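Molybdenum-binding-protein (Azotobacter vinelandii, PDB 1H9M) binds molybdate in the cytoplasm, apparently cooperatively, and so serves molybdate homeostasis. Local coordinates at the interface of chains A and B. Sequence-based numbering; all coordinates share one arbitrary frame. Chains: chain A/B, Molybdenum-binding-protein.

Contact 1: the interface of chains A and B. Residues chain A 23-25, 43; chain B 20-23, 25-27, 41.
B:Lys20 has CG anti to its backbone N (chi1 180°), and the chain stays extended to its tip. This carries the ammonium group from strand 10-21 to the loop of chain A. B:Lys20 NZ donates a hydrogen bond to the carbonyl O of A:Ala23 at 3.1 Å. It arrives in the carbonyl plane, with a C=O...N angle of 159°. Water 1 touches both NZ and the same carbonyl, so the oxygen is held twice. A:Val24 is the apolar plug of the patch and buries 90 Å². A:Val24 CG1 stands anti to the carbonyl carbon and lies along the lysine stem, 3.9 Å from B:Lys20 CG. A:Val24 CG2, set between the backbone N and the carbonyl carbon, meets CB of B:Asn25 at 3.7 Å, the two side chains crossing at about a right angle. The side-chain amides of A:Asn25 and B:Asn25 also cross, their planes 74° apart. A:Thr43 and B:Val41 pass antiparallel, methyl CG2 against methyl CG2. In the deposited assembly the patch joins two copies of the molybdate-binding protein near A:Thr43, a molybdate-pocket residue. Water 2 bridges the backbone O of A:Val24 at 2.9 Å and the carboxylate OE1 of B:Glu27 at 2.7 Å.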
loop_
_atom_site.group_PDB
_atom_site.type_symbol
_atom_site.label_atom_id
_atom_site.label_comp_id
_atom_site.label_asym_id
_atom_site.label_seq_id
_atom_site.Cartn_x
_atom_site.Cartn_y
_atom_site.Cartn_z
ATOM N N ALA A 23 -3.098 5.119 -20.178
ATOM C CA ALA A 23 -3.884 6.342 -20.322
ATOM C C ALA A 23 -3.509 7.258 -19.153
ATOM O O ALA A 23 -3.141 8.405 -19.361
ATOM C CB ALA A 23 -5.347 5.960 -20.326
ATOM N N VAL A 24 -3.629 6.703 -17.928
ATOM C CA VAL A 24 -3.204 7.501 -16.758
ATOM C C VAL A 24 -2.028 6.859 -16.021
ATOM O O VAL A 24 -1.319 7.556 -15.275
ATOM C CB VAL A 24 -4.297 7.790 -15.727
ATOM C CG1 VAL A 24 -5.362 8.723 -16.320
ATOM C CG2 VAL A 24 -5.010 6.563 -15.267
ATOM N N ASN A 25 -1.808 5.572 -16.235
ATOM C CA ASN A 25 -0.646 4.898 -15.616
ATOM C C ASN A 25 0.316 4.390 -16.693
ATOM O O ASN A 25 -0.004 4.402 -17.894
ATOM C CB ASN A 25 -1.116 3.704 -14.783
ATOM C CG ASN A 25 -1.653 4.243 -13.449
ATOM O OD1 ASN A 25 -1.153 5.098 -12.744
ATOM N ND2 ASN A 25 -2.749 3.575 -13.223
ATOM N N THR A 43 2.239 6.697 -12.210
ATOM C CA THR A 43 1.398 7.517 -13.125
ATOM C C THR A 43 2.173 7.825 -14.404
ATOM O O THR A 43 3.391 7.907 -14.408
ATOM C CB THR A 43 0.983 8.818 -12.510
ATOM O OG1 THR A 43 2.141 9.648 -12.090
ATOM C CG2 THR A 43 0.152 8.550 -11.240
ATOM N N LYS B 20 -8.250 13.575 -14.636
ATOM C CA LYS B 20 -7.908 12.969 -15.930
ATOM C C LYS B 20 -8.416 11.525 -15.875
ATOM O O LYS B 20 -7.994 10.698 -15.059
ATOM C CB LYS B 20 -6.414 12.964 -16.304
ATOM C CG LYS B 20 -6.230 12.290 -17.678
ATOM C CD LYS B 20 -4.818 12.258 -18.213
ATOM C CE LYS B 20 -4.748 11.368 -19.488
ATOM N NZ LYS B 20 -3.333 11.400 -19.993
ATOM N N GLU B 21 -9.381 11.288 -16.770
ATOM C CA GLU B 21 -10.017 9.993 -16.809
ATOM C C GLU B 21 -9.246 9.096 -17.773
ATOM O O GLU B 21 -8.939 9.447 -18.891
ATOM C CB GLU B 21 -11.507 10.114 -17.269
ATOM C CG GLU B 21 -12.224 10.877 -16.107
ATOM C CD GLU B 21 -13.705 11.062 -16.399
ATOM O OE1 GLU B 21 -14.272 10.531 -17.373
ATOM O OE2 GLU B 21 -14.365 11.781 -15.618
ATOM N N GLY B 22 -8.921 7.891 -17.277
ATOM C CA GLY B 22 -8.253 6.892 -18.033
ATOM C C GLY B 22 -9.191 5.809 -18.514
ATOM O O GLY B 22 -10.367 6.051 -18.793
ATOM N N ALA B 23 -8.735 4.580 -18.593
ATOM C CA ALA B 23 -9.556 3.483 -19.100
ATOM C C ALA B 23 -10.198 2.802 -17.888
ATOM O O ALA B 23 -11.409 2.643 -17.839
ATOM C CB ALA B 23 -8.661 2.557 -19.892
ATOM N N ASN B 25 -8.576 3.527 -14.557
ATOM C CA ASN B 25 -8.257 4.433 -13.433
ATOM C C ASN B 25 -8.462 5.893 -13.846
ATOM O O ASN B 25 -8.671 6.198 -15.032
ATOM C CB ASN B 25 -6.799 4.249 -13.009
ATOM C CG ASN B 25 -6.715 2.977 -12.152
ATOM O OD1 ASN B 25 -7.474 2.634 -11.267
ATOM N ND2 ASN B 25 -5.645 2.356 -12.560
ATOM N N ALA B 26 -8.408 6.741 -12.796
ATOM C CA ALA B 26 -8.488 8.177 -13.061
ATOM C C ALA B 26 -7.468 8.861 -12.157
ATOM O O ALA B 26 -7.268 8.402 -11.011
ATOM C CB ALA B 26 -9.853 8.749 -12.655
ATOM N N GLU B 27 -6.821 9.927 -12.658
ATOM C CA GLU B 27 -5.902 10.676 -11.839
ATOM C C GLU B 27 -6.624 11.957 -11.356
ATOM O O GLU B 27 -7.100 12.688 -12.249
ATOM C CB GLU B 27 -4.647 11.077 -12.620
ATOM C CG GLU B 27 -3.769 11.931 -11.729
ATOM C CD GLU B 27 -2.494 12.402 -12.395
ATOM O OE1 GLU B 27 -1.770 11.623 -13.026
ATOM O OE2 GLU B 27 -2.248 13.632 -12.246
ATOM N N VAL B 41 -4.624 8.385 -7.490
ATOM C CA VAL B 41 -5.165 7.511 -8.523
ATOM C C VAL B 41 -6.132 6.515 -7.635
ATOM O O VAL B 41 -5.953 5.977 -7.200
ATOM C CB VAL B 41 -4.085 6.619 -9.140
ATOM C CG1 VAL B 41 -4.685 5.718 -10.232
ATOM C CG2 VAL B 41 -3.113 7.537 -9.943
HETATM O O HOH W 1 -2.423 9.532 -21.859
HETATM O O HOH W 2 -0.744 10.362 -15.189
#

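Contact 2: the interface of chains A and B. Residues chain A 41-42, 66, 137-140; chain B 79, 135, 137-138.
B:Lys135 and A:Ile140 lie alongside one another, pointing opposite ways. The aliphatic stem of the lysine runs along the isoleucine, with B:Lys135 CD 3.8 Å from A:Ile140 CG1. CG of the lysine is anti to its backbone N, and the chain bends only at its end (chi4 83°). The bend brings the ammonium between two backbone carbonyls of chain A. B:Lys135 NZ donates to A:Val139 O at 2.9 Å and to A:Val41 O at 3.1 Å. It sits above both carbonyl planes, 49° out of the first and less far out of the second. These two oxygens would stabilise its likely positive charge. The lysine crosses A:Val42 at about a right angle, and A:Val42 CG1 also meets B:Ser79 CB at 3.7 Å. A:Asn138 and B:Asn138 cross in the same way, yet their amide planes are just 24° apart. Water 3 joins them, 2.9 Å from A:Asn138 ND2 and 2.7 Å from B:Asn138 OD1. The water also lies over one face of the A:Trp66 ring, toward its rim. In this assembly the site links the 3-10 helices 136-138 of the two chains, largely through water, and anchors B:Lys135 beside A:Val42, a residue of a molybdate pocket.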
loop_
_atom_site.group_PDB
_atom_site.type_symbol
_atom_site.label_atom_id
_atom_site.label_comp_id
_atom_site.label_asym_id
_atom_site.label_seq_id
_atom_site.Cartn_x
_atom_site.Cartn_y
_atom_site.Cartn_z
ATOM N N VAL A 41 4.118 -0.000 -11.438
ATOM C CA VAL A 41 3.113 0.858 -12.054
ATOM C C VAL A 41 3.202 2.200 -11.102
ATOM O O VAL A 41 2.958 2.303 -10.437
ATOM C CB VAL A 41 1.699 0.301 -11.876
ATOM C CG1 VAL A 41 0.666 1.222 -12.546
ATOM C CG2 VAL A 41 1.595 -1.007 -12.720
ATOM N N VAL A 42 3.409 3.210 -12.275
ATOM C CA VAL A 42 3.493 4.602 -11.728
ATOM C C VAL A 42 2.559 5.472 -12.617
ATOM O O VAL A 42 2.132 4.989 -13.668
ATOM C CB VAL A 42 4.928 5.191 -11.899
ATOM C CG1 VAL A 42 5.776 4.446 -10.880
ATOM C CG2 VAL A 42 5.539 5.129 -13.299
ATOM N N TRP A 66 4.952 -3.045 2.656
ATOM C CA TRP A 66 4.398 -3.358 1.403
ATOM C C TRP A 66 4.894 -4.732 0.843
ATOM O O TRP A 66 4.382 -5.208 -0.150
ATOM C CB TRP A 66 4.796 -2.246 0.442
ATOM C CG TRP A 66 4.470 -0.831 0.904
ATOM C CD1 TRP A 66 3.779 -0.399 2.032
ATOM C CD2 TRP A 66 4.823 0.364 0.199
ATOM N NE1 TRP A 66 3.709 0.987 2.061
ATOM C CE2 TRP A 66 4.339 1.484 0.912
ATOM C CE3 TRP A 66 5.588 0.560 -0.949
ATOM C CZ2 TRP A 66 4.601 2.794 0.482
ATOM C CZ3 TRP A 66 5.781 1.850 -1.373
ATOM C CH2 TRP A 66 5.303 2.998 -0.677
ATOM N N SER A 137 1.965 -2.017 -8.106
ATOM C CA SER A 137 1.526 -0.686 -7.731
ATOM C C SER A 137 2.118 -0.201 -6.426
ATOM O O SER A 137 1.831 0.961 -6.040
ATOM C CB SER A 137 -0.022 -0.663 -7.717
ATOM O OG SER A 137 -0.475 -1.649 -6.817
ATOM N N ASN A 138 2.937 -1.005 -5.767
ATOM C CA ASN A 138 3.564 -0.589 -4.497
ATOM C C ASN A 138 5.065 -0.316 -4.705
ATOM O O ASN A 138 5.884 -0.591 -3.829
ATOM C CB ASN A 138 3.438 -1.685 -3.466
ATOM C CG ASN A 138 1.956 -1.808 -3.050
ATOM O OD1 ASN A 138 1.560 -2.963 -2.844
ATOM N ND2 ASN A 138 1.271 -0.675 -2.985
ATOM N N VAL A 139 5.456 -0.064 -5.967
ATOM C CA VAL A 139 6.861 0.258 -6.185
ATOM C C VAL A 139 7.067 1.696 -6.610
ATOM O O VAL A 139 6.487 2.088 -7.669
ATOM C CB VAL A 139 7.446 -0.672 -7.251
ATOM C CG1 VAL A 139 8.965 -0.387 -7.481
ATOM C CG2 VAL A 139 7.300 -2.156 -6.864
ATOM N N ILE A 140 7.860 2.441 -5.868
ATOM C CA ILE A 140 8.155 3.826 -6.289
ATOM C C ILE A 140 9.454 3.762 -7.084
ATOM O O ILE A 140 10.356 2.978 -6.825
ATOM C CB ILE A 140 8.301 4.668 -5.023
ATOM C CG1 ILE A 140 6.913 4.923 -4.422
ATOM C CG2 ILE A 140 9.005 5.996 -5.389
ATOM C CD1 ILE A 140 7.043 5.450 -2.952
ATOM N N SER B 79 9.091 8.987 -8.480
ATOM C CA SER B 79 7.798 8.929 -9.168
ATOM C C SER B 79 6.603 9.225 -8.239
ATOM O O SER B 79 5.447 9.557 -8.592
ATOM C CB SER B 79 7.439 7.531 -9.694
ATOM O OG SER B 79 7.450 6.517 -8.634
ATOM N N LYS B 135 2.908 7.732 -2.576
ATOM C CA LYS B 135 2.586 7.362 -3.955
ATOM C C LYS B 135 1.128 7.671 -4.199
ATOM O O LYS B 135 0.207 7.458 -3.401
ATOM C CB LYS B 135 2.808 5.810 -3.998
ATOM C CG LYS B 135 3.005 5.376 -5.473
ATOM C CD LYS B 135 3.424 3.905 -5.551
ATOM C CE LYS B 135 3.103 3.407 -6.957
ATOM N NZ LYS B 135 4.137 3.726 -7.971
ATOM N N SER B 137 -1.129 6.159 -5.867
ATOM C CA SER B 137 -2.038 5.036 -5.749
ATOM C C SER B 137 -2.346 4.657 -4.317
ATOM O O SER B 137 -3.161 3.721 -4.112
ATOM C CB SER B 137 -1.465 3.849 -6.560
ATOM O OG SER B 137 -0.179 3.550 -6.065
ATOM N N ASN B 138 -1.771 5.346 -3.344
ATOM C CA ASN B 138 -2.039 5.040 -1.925
ATOM C C ASN B 138 -2.909 6.144 -1.295
ATOM O O ASN B 138 -2.743 6.487 -0.126
ATOM C CB ASN B 138 -0.746 4.980 -1.148
ATOM C CG ASN B 138 0.039 3.725 -1.587
ATOM O OD1 ASN B 138 1.268 3.867 -1.654
ATOM N ND2 ASN B 138 -0.685 2.650 -1.867
HETATM O O HOH W 3 2.792 1.762 -2.509
#

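Contact 3: the interface of chains A and B. Residues chain A 4-6; chain B 70-74, 122.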
loop_
_atom_site.group_PDB
_atom_site.type_symbol
_atom_site.label_atom_id
_atom_site.label_comp_id
_atom_site.label_asym_id
_atom_site.label_seq_id
_atom_site.Cartn_x
_atom_site.Cartn_y
_atom_site.Cartn_z
ATOM N N MET A 4 20.430 7.974 -0.967
ATOM C CA MET A 4 19.247 8.693 -0.434
ATOM C C MET A 4 19.052 8.386 1.057
ATOM O O MET A 4 19.468 7.328 1.525
ATOM C CB MET A 4 17.967 8.216 -1.089
ATOM C CG MET A 4 17.746 8.501 -2.556
ATOM S SD MET A 4 16.059 7.882 -2.950
ATOM C CE MET A 4 15.158 9.350 -2.654
ATOM N N LYS A 5 18.452 9.334 1.750
ATOM C CA LYS A 5 18.130 9.133 3.168
ATOM C C LYS A 5 16.593 9.104 3.160
ATOM O O LYS A 5 15.953 10.143 3.231
ATOM C CB LYS A 5 18.685 10.244 4.056
ATOM C CG LYS A 5 20.212 10.213 4.106
ATOM C CD LYS A 5 20.758 10.940 5.337
ATOM C CE LYS A 5 22.280 10.805 5.362
ATOM N NZ LYS A 5 22.880 10.674 6.723
ATOM N N ILE A 6 16.115 7.866 3.057
ATOM C CA ILE A 6 14.648 7.667 2.961
ATOM C C ILE A 6 14.290 6.526 3.888
ATOM O O ILE A 6 15.098 5.662 4.116
ATOM C CB ILE A 6 14.243 7.437 1.497
ATOM C CG1 ILE A 6 12.706 7.531 1.308
ATOM C CG2 ILE A 6 14.821 6.147 0.934
ATOM C CD1 ILE A 6 12.301 7.670 -0.168
ATOM N N MET B 70 11.465 11.236 4.093
ATOM C CA MET B 70 12.775 11.371 3.442
ATOM C C MET B 70 13.497 12.604 4.040
ATOM O O MET B 70 12.784 13.570 4.250
ATOM C CB MET B 70 12.606 11.430 1.928
ATOM C CG MET B 70 13.859 11.779 1.112
ATOM S SD MET B 70 13.415 11.718 -0.656
ATOM C CE MET B 70 12.321 13.038 -0.796
ATOM N N THR B 71 14.784 12.410 4.360
ATOM C CA THR B 71 15.438 13.655 4.853
ATOM C C THR B 71 16.427 14.208 3.844
ATOM O O THR B 71 16.932 15.309 4.052
ATOM C CB THR B 71 16.152 13.461 6.200
ATOM O OG1 THR B 71 17.056 12.372 6.086
ATOM C CG2 THR B 71 15.130 13.191 7.295
ATOM N N ASP B 72 16.816 13.392 2.880
ATOM C CA ASP B 72 17.771 13.855 1.856
ATOM C C ASP B 72 17.523 13.039 0.597
ATOM O O ASP B 72 17.776 11.836 0.595
ATOM C CB ASP B 72 19.199 13.651 2.350
ATOM C CG ASP B 72 20.278 14.045 1.359
ATOM O OD1 ASP B 72 19.972 14.817 0.423
ATOM O OD2 ASP B 72 21.423 13.565 1.549
ATOM N N SER B 73 17.086 13.705 -0.467
ATOM C CA SER B 73 16.854 13.019 -1.737
ATOM C C SER B 73 18.141 12.706 -2.470
ATOM O O SER B 73 18.197 11.802 -3.309
ATOM C CB SER B 73 15.892 13.852 -2.592
ATOM O OG SER B 73 16.488 15.098 -2.929
ATOM N N SER B 74 19.217 13.438 -2.150
ATOM C CA SER B 74 20.522 13.211 -2.764
ATOM C C SER B 74 20.446 13.370 -4.283
ATOM O O SER B 74 20.950 12.546 -5.030
ATOM C CB SER B 74 21.069 11.828 -2.429
ATOM O OG SER B 74 21.355 11.694 -1.046
ATOM N N LEU B 122 17.770 8.205 9.705
ATOM C CA LEU B 122 17.497 9.511 9.137
ATOM C C LEU B 122 17.798 10.613 10.176
ATOM O O LEU B 122 17.529 11.756 9.838
ATOM C CB LEU B 122 16.070 9.651 8.603
ATOM C CG LEU B 122 15.600 8.690 7.496
ATOM C CD1 LEU B 122 14.223 9.129 6.986
ATOM C CD2 LEU B 122 16.575 8.611 6.341
#
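A:Lys5 buries 88 Å² here, A:Met4 45 Å² and B:Asp72 43 Å². A:Lys5 does its polar work through the backbone. A:Lys5 N donates to B:Asp72 O at 2.8 Å, almost straight at 176°. A:Lys5 O accepts from B:Thr71 N at 2.8 Å, with the donor in the carbonyl plane. The N of B:Asp72 adds a weak bond to the same oxygen. This is antiparallel beta pairing: strand 5-6 of chain A is added to the edge formed by B:Met70 and B:Asp72, which would help hold the two chains together in this assembly. The A:Lys5 side chain has CG anti to the carbonyl carbon and crosses B:Asp72 and B:Thr71 at a slant. A:Lys5 CB lies 3.8 Å from B:Asp72 CB, and the methyl CD2 of B:Leu122 packs against the same A:Lys5 CB. The ammonium and the carboxylate are not in contact, so any attraction between them acts at longer range. The B:Asp72 carboxylate is instead turned toward its own chain. B:Asp72 OD1 takes the N-H of B:Ser74 from above the carboxylate plane, at 3.0 Å from B:Ser74 N, which should steady the turn. A:Met4 extends to SD and then bends (chi3 92°). It lies aslant B:Met70. B:Met70 also bends at its end (chi3 67°), and its CB packs against A:Ile6 CG1. The methyl CE of A:Met4 rests 3.6 Å from the thioether SD of B:Met70.

Contact 4: the interface of chains A and B. Residues chain A 4, 6, 50, 59, 140-144; chain B 70, 76-80.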
loop_
_atom_site.group_PDB
_atom_site.type_symbol
_atom_site.label_atom_id
_atom_site.label_comp_id
_atom_site.label_asym_id
_atom_site.label_seq_id
_atom_site.Cartn_x
_atom_site.Cartn_y
_atom_site.Cartn_z
ATOM N N MET A 4 20.430 7.974 -0.967
ATOM C CA MET A 4 19.247 8.693 -0.434
ATOM C C MET A 4 19.052 8.386 1.057
ATOM O O MET A 4 19.468 7.328 1.525
ATOM C CB MET A 4 17.967 8.216 -1.089
ATOM C CG MET A 4 17.746 8.501 -2.556
ATOM S SD MET A 4 16.059 7.882 -2.950
ATOM C CE MET A 4 15.158 9.350 -2.654
ATOM N N ILE A 6 16.115 7.866 3.057
ATOM C CA ILE A 6 14.648 7.667 2.961
ATOM C C ILE A 6 14.290 6.526 3.888
ATOM O O ILE A 6 15.098 5.662 4.116
ATOM C CB ILE A 6 14.243 7.437 1.497
ATOM C CG1 ILE A 6 12.706 7.531 1.308
ATOM C CG2 ILE A 6 14.821 6.147 0.934
ATOM C CD1 ILE A 6 12.301 7.670 -0.168
ATOM N N LEU A 50 10.045 11.839 -15.329
ATOM C CA LEU A 50 11.307 11.169 -15.057
ATOM C C LEU A 50 12.057 10.762 -16.326
ATOM O O LEU A 50 13.085 10.144 -16.226
ATOM C CB LEU A 50 11.040 9.895 -14.210
ATOM C CG LEU A 50 10.616 10.262 -12.738
ATOM C CD1 LEU A 50 10.446 8.957 -11.962
ATOM C CD2 LEU A 50 11.684 11.051 -12.048
ATOM N N VAL A 59 16.293 3.604 -9.487
ATOM C CA VAL A 59 16.153 2.893 -8.233
ATOM C C VAL A 59 14.638 2.556 -8.017
ATOM O O VAL A 59 13.799 3.270 -8.555
ATOM C CB VAL A 59 16.632 3.703 -7.004
ATOM C CG1 VAL A 59 18.178 3.596 -7.122
ATOM C CG2 VAL A 59 15.946 5.045 -6.880
ATOM N N ILE A 140 7.860 2.441 -5.868
ATOM C CA ILE A 140 8.155 3.826 -6.289
ATOM C C ILE A 140 9.454 3.762 -7.084
ATOM O O ILE A 140 10.356 2.978 -6.825
ATOM C CB ILE A 140 8.301 4.668 -5.023
ATOM C CG1 ILE A 140 6.913 4.923 -4.422
ATOM C CG2 ILE A 140 9.005 5.996 -5.389
ATOM C CD1 ILE A 140 7.043 5.450 -2.952
ATOM N N LEU A 141 9.520 4.601 -8.180
ATOM C CA LEU A 141 10.806 4.563 -8.892
ATOM C C LEU A 141 11.487 5.909 -8.683
ATOM O O LEU A 141 10.908 6.952 -8.416
ATOM C CB LEU A 141 10.516 4.518 -10.411
ATOM C CG LEU A 141 9.876 3.168 -10.784
ATOM C CD1 LEU A 141 9.624 3.176 -12.347
ATOM C CD2 LEU A 141 10.660 1.967 -10.344
ATOM N N GLY A 142 12.846 5.809 -8.785
ATOM C CA GLY A 142 13.618 7.060 -8.650
ATOM C C GLY A 142 14.718 7.147 -9.734
ATOM O O GLY A 142 15.111 6.123 -10.253
ATOM N N VAL A 143 14.972 8.369 -10.157
ATOM C CA VAL A 143 16.035 8.591 -11.157
ATOM C C VAL A 143 17.035 9.576 -10.531
ATOM O O VAL A 143 16.813 10.558 -9.921
ATOM C CB VAL A 143 15.643 9.060 -12.551
ATOM C CG1 VAL A 143 14.847 7.974 -13.275
ATOM C CG2 VAL A 143 14.932 10.399 -12.563
ATOM N N PRO A 144 18.323 9.116 -10.904
ATOM C CA PRO A 144 19.457 9.902 -10.382
ATOM C C PRO A 144 19.701 11.239 -11.036
ATOM O O PRO A 144 18.878 11.774 -11.782
ATOM C CB PRO A 144 20.720 9.076 -10.626
ATOM C CG PRO A 144 20.240 7.731 -11.037
ATOM C CD PRO A 144 18.947 7.957 -11.736
ATOM N N MET B 70 11.465 11.236 4.093
ATOM C CA MET B 70 12.775 11.371 3.442
ATOM C C MET B 70 13.497 12.604 4.040
ATOM O O MET B 70 12.784 13.570 4.250
ATOM C CB MET B 70 12.606 11.430 1.928
ATOM C CG MET B 70 13.859 11.779 1.112
ATOM S SD MET B 70 13.415 11.718 -0.656
ATOM C CE MET B 70 12.321 13.038 -0.796
ATOM N N TYR B 76 18.025 12.580 -6.220
ATOM C CA TYR B 76 17.072 11.734 -6.958
ATOM C C TYR B 76 15.715 12.398 -7.120
ATOM O O TYR B 76 15.252 13.131 -6.238
ATOM C CB TYR B 76 16.907 10.398 -6.206
ATOM C CG TYR B 76 17.942 9.354 -6.538
ATOM C CD1 TYR B 76 17.662 8.315 -7.408
ATOM C CD2 TYR B 76 19.220 9.416 -5.982
ATOM C CE1 TYR B 76 18.603 7.362 -7.746
ATOM C CE2 TYR B 76 20.169 8.460 -6.309
ATOM C CZ TYR B 76 19.858 7.440 -7.183
ATOM O OH TYR B 76 20.811 6.501 -7.485
ATOM N N ARG B 77 15.003 12.142 -8.215
ATOM C CA ARG B 77 13.663 12.589 -8.501
ATOM C C ARG B 77 12.808 11.287 -8.407
ATOM O O ARG B 77 13.316 10.313 -8.913
ATOM C CB ARG B 77 13.493 13.231 -9.893
ATOM C CG ARG B 77 14.505 14.368 -10.042
ATOM C CD ARG B 77 14.382 15.082 -11.381
ATOM N NE ARG B 77 14.699 14.224 -12.521
ATOM C CZ ARG B 77 14.164 14.406 -13.726
ATOM N NH1 ARG B 77 13.314 15.400 -13.951
ATOM N NH2 ARG B 77 14.481 13.596 -14.728
ATOM N N LEU B 78 11.782 11.328 -7.565
ATOM C CA LEU B 78 10.977 10.097 -7.382
ATOM C C LEU B 78 9.726 10.151 -8.204
ATOM O O LEU B 78 9.160 11.207 -8.469
ATOM C CB LEU B 78 10.563 10.023 -5.872
ATOM C CG LEU B 78 11.769 9.938 -4.921
ATOM C CD1 LEU B 78 11.281 9.836 -3.479
ATOM C CD2 LEU B 78 12.649 8.778 -5.289
ATOM N N SER B 79 9.091 8.987 -8.480
ATOM C CA SER B 79 7.798 8.929 -9.168
ATOM C C SER B 79 6.603 9.225 -8.239
ATOM O O SER B 79 5.447 9.557 -8.592
ATOM C CB SER B 79 7.439 7.531 -9.694
ATOM O OG SER B 79 7.450 6.517 -8.634
ATOM N N ALA B 80 6.906 9.079 -6.924
ATOM C CA ALA B 80 5.819 9.358 -5.968
ATOM C C ALA B 80 5.406 10.820 -6.095
ATOM O O ALA B 80 6.198 11.761 -5.954
ATOM C CB ALA B 80 6.355 9.099 -4.537
#
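Strand 140-143 of chain A pairs antiparallel with strand 77-78 of chain B, and backbone bonds form the first shell. A:Val143 N donates to B:Arg77 O at 2.8 Å, nearly along the C=O axis. B:Arg77 N returns a bond to A:Val143 O at 2.9 Å, in the carbonyl plane. B:Ser79 grips A:Leu141 from both ends of its backbone: B:Ser79 N reaches A:Leu141 O at 2.7 Å, and the hydroxyl B:Ser79 OG accepts from A:Leu141 N at 2.9 Å. The crowded rotamer of the serine (chi1 56°) folds OG back to make this second bond. Side chains lock the ends of the pairing. B:Tyr76 buries 95 Å², its CG anti to the carbonyl carbon (chi1 -85°). A:Pro144 CA sits over one face of the B:Tyr76 ring, 3.9 Å from the ring centroid, as a CH-pi contact. A:Val59 comes tip to tip, with A:Val59 CG2 3.6 Å from B:Tyr76 CE1. Further along the pairing, A:Leu50 and B:Arg77 run side by side in opposing senses, A:Leu50 CD2 lying 3.6 Å from B:Arg77 CB. On another flank B:Leu78 points tip to tip at A:Met4 and A:Ile6. B:Leu78 CD2 lies 3.7 Å from A:Met4 CE, which joins the methionine pair to the sheet. The site adds strand 77-78 of chain B to strand 140-143 of chain A, which holds the two chains together in the deposited assembly.

The contacts form one chain of patches along the A-B interface. Contact 1 and contact 3 are farthest apart, with their C-alpha centres about 29 Å from each other. Measured between the same centres, contact 2 lies about 14 Å from contact 1 and about 11 Å from contact 4, with which it shares A:Ile140 and B:Ser79. The centres of contact 4 and contact 3 are about 10 Å apart, and the two share A:Met4, A:Ile6 and B:Met70. Strand 37-43 of chain A serves both contact 1 and contact 2. The deposited assembly holds three copies, so such linked contacts could couple molybdate pockets, in keeping with the proposed cooperativity.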